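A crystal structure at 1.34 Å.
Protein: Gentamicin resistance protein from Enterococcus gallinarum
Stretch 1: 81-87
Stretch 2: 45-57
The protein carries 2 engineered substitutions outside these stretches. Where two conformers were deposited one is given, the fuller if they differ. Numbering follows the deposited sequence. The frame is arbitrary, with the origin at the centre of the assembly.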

# COMPACT_ATOMS: atom_id res chain seq x y z
N ASP A 81 -21.27 14.50 9.44
CA ASP A 81 -21.73 13.12 9.42
C ASP A 81 -21.07 12.36 8.27
O ASP A 81 -21.02 12.85 7.14
CB ASP A 81 -23.24 13.06 9.27
CG ASP A 81 -23.96 13.46 10.54
OD1 ASP A 81 -23.28 13.74 11.56
OD2 ASP A 81 -25.20 13.48 10.53
N GLY A 82 -20.51 11.19 8.59
CA GLY A 82 -19.89 10.34 7.60
C GLY A 82 -18.51 10.75 7.16
O GLY A 82 -18.02 10.23 6.16
N ASN A 83 -17.86 11.67 7.88
CA ASN A 83 -16.56 12.20 7.50
C ASN A 83 -15.64 12.18 8.72
O ASN A 83 -15.50 13.19 9.42
CB ASN A 83 -16.70 13.60 6.90
CG ASN A 83 -17.31 13.59 5.51
OD1 ASN A 83 -16.61 13.36 4.52
ND2 ASN A 83 -18.61 13.85 5.42
N PRO A 84 -15.02 11.04 9.01
CA PRO A 84 -14.17 10.93 10.21
C PRO A 84 -12.76 11.44 9.96
O PRO A 84 -12.30 11.58 8.83
CB PRO A 84 -14.13 9.41 10.43
CG PRO A 84 -14.18 8.86 9.04
CD PRO A 84 -15.10 9.77 8.27
N PHE A 85 -12.05 11.69 11.07
CA PHE A 85 -10.60 11.88 11.04
C PHE A 85 -10.03 11.34 12.34
O PHE A 85 -10.76 11.11 13.30
CB PHE A 85 -10.19 13.32 10.73
CG PHE A 85 -10.47 14.30 11.84
CD1 PHE A 85 -9.52 14.53 12.83
CD2 PHE A 85 -11.65 15.03 11.87
CE1 PHE A 85 -9.76 15.44 13.84
CE2 PHE A 85 -11.89 15.95 12.88
CZ PHE A 85 -10.94 16.14 13.87
N VAL A 86 -8.72 11.08 12.36
CA VAL A 86 -8.11 10.51 13.54
C VAL A 86 -6.79 11.11 13.93
O VAL A 86 -6.17 11.71 13.16
CB VAL A 86 -7.86 8.97 13.35
CG1 VAL A 86 -9.16 8.24 13.17
CG2 VAL A 86 -6.94 8.69 12.14
N GLY A 87 -6.41 10.88 15.17
CA GLY A 87 -5.11 11.25 15.67
C GLY A 87 -4.45 10.07 16.36
O GLY A 87 -5.09 9.38 17.10
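Stretch 2 (45-57) SQQGADELNKEIQ

Stretch 2 is a helix that packs across the strand of stretch 1 through a small apolar contact, with no direct hydrogen bond between the two. Residues 46-57 are helical, and the helix continues later in the chain. S45 precedes it at the N-cap position. Its OG accepts from G48 N at 3.0 Å, a capping bond that satisfies one of the free amides of the first turn. From there the backbone follows the regular helical pattern, from A49 N to S45 O (2.9 Å) through I56 N to L52 O (2.8 Å).

The helix and strand axes approach to 7.9 Å. Their N-to-C directions differ by 56°, so the helix crosses the strand obliquely. The contact buries 357 Å², both sides summed.

A49, L52 and I56 point toward the strand. Their spacing of three and four residues places them on one face of the helix. On the strand, P84 and V86 point toward the helix, while F85 between them points away. P84 has the largest covered area. Its CD lies 3.7 Å from A49 CB, and its CG lies 3.9 Å from L52 CD2. N53 reaches the same ring, with OD1 3.8 Å from P84 CG.

L52 spans the strand residues 84 to 86. Its CD2 is 3.6 Å from P84 O and 3.7 Å from F85 CA. Its CD1 is 3.9 Å from V86 CG2. I56 extends the apolar contact, with CD1 4.0 Å from V86 CG1.

Near the start of the helix, G82 O lies 3.7 Å from A49 CB. G82 has a positive phi of 78°, which by itself favours glycine. One water links the stretches. It donates to N83 OD1 at 2.6 Å and, weakly, to S45 O at 3.5 Å.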

# COMPACT_ATOMS: atom_id res chain seq x y z
N SER A 45 -11.44 12.25 0.63
CA SER A 45 -12.62 11.93 -0.16
C SER A 45 -13.49 10.99 0.65
O SER A 45 -13.09 10.48 1.70
CB SER A 45 -12.22 11.21 -1.44
OG SER A 45 -11.63 9.96 -1.11
N GLN A 46 -14.69 10.72 0.12
CA GLN A 46 -15.56 9.73 0.74
C GLN A 46 -14.93 8.34 0.71
O GLN A 46 -15.09 7.56 1.65
CB GLN A 46 -16.94 9.72 0.07
CG GLN A 46 -17.94 8.74 0.68
CD GLN A 46 -18.33 9.09 2.11
OE1 GLN A 46 -17.98 8.37 3.05
NE2 GLN A 46 -19.06 10.19 2.27
N GLN A 47 -14.20 8.02 -0.36
CA GLN A 47 -13.49 6.75 -0.39
C GLN A 47 -12.44 6.69 0.72
O GLN A 47 -12.28 5.66 1.38
CB GLN A 47 -12.87 6.52 -1.77
CG GLN A 47 -13.90 6.18 -2.86
CD GLN A 47 -14.89 7.31 -3.13
OE1 GLN A 47 -14.50 8.44 -3.42
NE2 GLN A 47 -16.18 7.00 -3.03
N GLY A 48 -11.74 7.80 0.95
CA GLY A 48 -10.85 7.87 2.10
C GLY A 48 -11.58 7.71 3.42
O GLY A 48 -11.07 7.08 4.35
N ALA A 49 -12.79 8.27 3.52
CA ALA A 49 -13.58 8.09 4.73
C ALA A 49 -13.95 6.63 4.95
O ALA A 49 -13.86 6.12 6.07
CB ALA A 49 -14.84 8.96 4.66
N ASP A 50 -14.35 5.93 3.88
CA ASP A 50 -14.66 4.51 3.99
C ASP A 50 -13.44 3.72 4.45
O ASP A 50 -13.54 2.86 5.33
CB ASP A 50 -15.13 3.96 2.65
CG ASP A 50 -16.44 4.56 2.18
OD1 ASP A 50 -17.19 5.12 3.01
OD2 ASP A 50 -16.73 4.47 0.96
N GLU A 51 -12.28 4.03 3.88
CA GLU A 51 -11.07 3.29 4.24
C GLU A 51 -10.68 3.58 5.69
O GLU A 51 -10.22 2.68 6.40
CB GLU A 51 -9.94 3.62 3.26
CG GLU A 51 -10.26 3.13 1.85
CD GLU A 51 -9.23 3.51 0.79
OE1 GLU A 51 -8.27 4.25 1.07
OE2 GLU A 51 -9.37 3.02 -0.35
N LEU A 52 -10.86 4.83 6.14
CA LEU A 52 -10.55 5.15 7.53
C LEU A 52 -11.49 4.45 8.49
O LEU A 52 -11.06 3.94 9.53
CB LEU A 52 -10.56 6.67 7.73
CG LEU A 52 -10.28 7.08 9.17
CD1 LEU A 52 -8.95 6.52 9.65
CD2 LEU A 52 -10.30 8.60 9.31
N ASN A 53 -12.78 4.39 8.15
CA ASN A 53 -13.72 3.65 9.00
C ASN A 53 -13.31 2.19 9.13
O ASN A 53 -13.45 1.59 10.21
CB ASN A 53 -15.15 3.80 8.50
CG ASN A 53 -15.77 5.08 8.99
OD1 ASN A 53 -15.55 5.47 10.13
ND2 ASN A 53 -16.52 5.75 8.13
N LYS A 54 -12.80 1.60 8.05
CA LYS A 54 -12.25 0.25 8.11
C LYS A 54 -11.05 0.19 9.04
O LYS A 54 -10.98 -0.67 9.92
CB LYS A 54 -11.88 -0.22 6.70
CG LYS A 54 -11.05 -1.50 6.64
CD LYS A 54 -10.70 -1.87 5.21
CE LYS A 54 -9.75 -0.87 4.55
NZ LYS A 54 -9.66 -1.12 3.08
N GLU A 55 -10.09 1.12 8.88
CA GLU A 55 -8.91 1.11 9.75
C GLU A 55 -9.28 1.29 11.22
O GLU A 55 -8.66 0.68 12.09
CB GLU A 55 -7.90 2.17 9.31
CG GLU A 55 -7.23 1.88 7.96
CD GLU A 55 -6.09 2.83 7.70
OE1 GLU A 55 -6.35 3.91 7.13
OE2 GLU A 55 -4.94 2.52 8.09
N ILE A 56 -10.27 2.14 11.51
CA ILE A 56 -10.69 2.36 12.89
C ILE A 56 -11.09 1.04 13.55
O ILE A 56 -10.80 0.80 14.73
CB ILE A 56 -11.82 3.41 12.95
CG1 ILE A 56 -11.25 4.81 12.68
CG2 ILE A 56 -12.57 3.34 14.29
CD1 ILE A 56 -12.31 5.85 12.41
N GLN A 57 -11.76 0.16 12.80
CA GLN A 57 -12.20 -1.12 13.35
C GLN A 57 -11.09 -2.16 13.30
O GLN A 57 -10.97 -2.98 14.22
CB GLN A 57 -13.40 -1.64 12.58
CG GLN A 57 -14.63 -0.75 12.61
CD GLN A 57 -15.63 -1.20 11.56
OE1 GLN A 57 -15.72 -0.61 10.48
NE2 GLN A 57 -16.37 -2.26 11.87
O HOH W 1 -14.26 12.23 4.45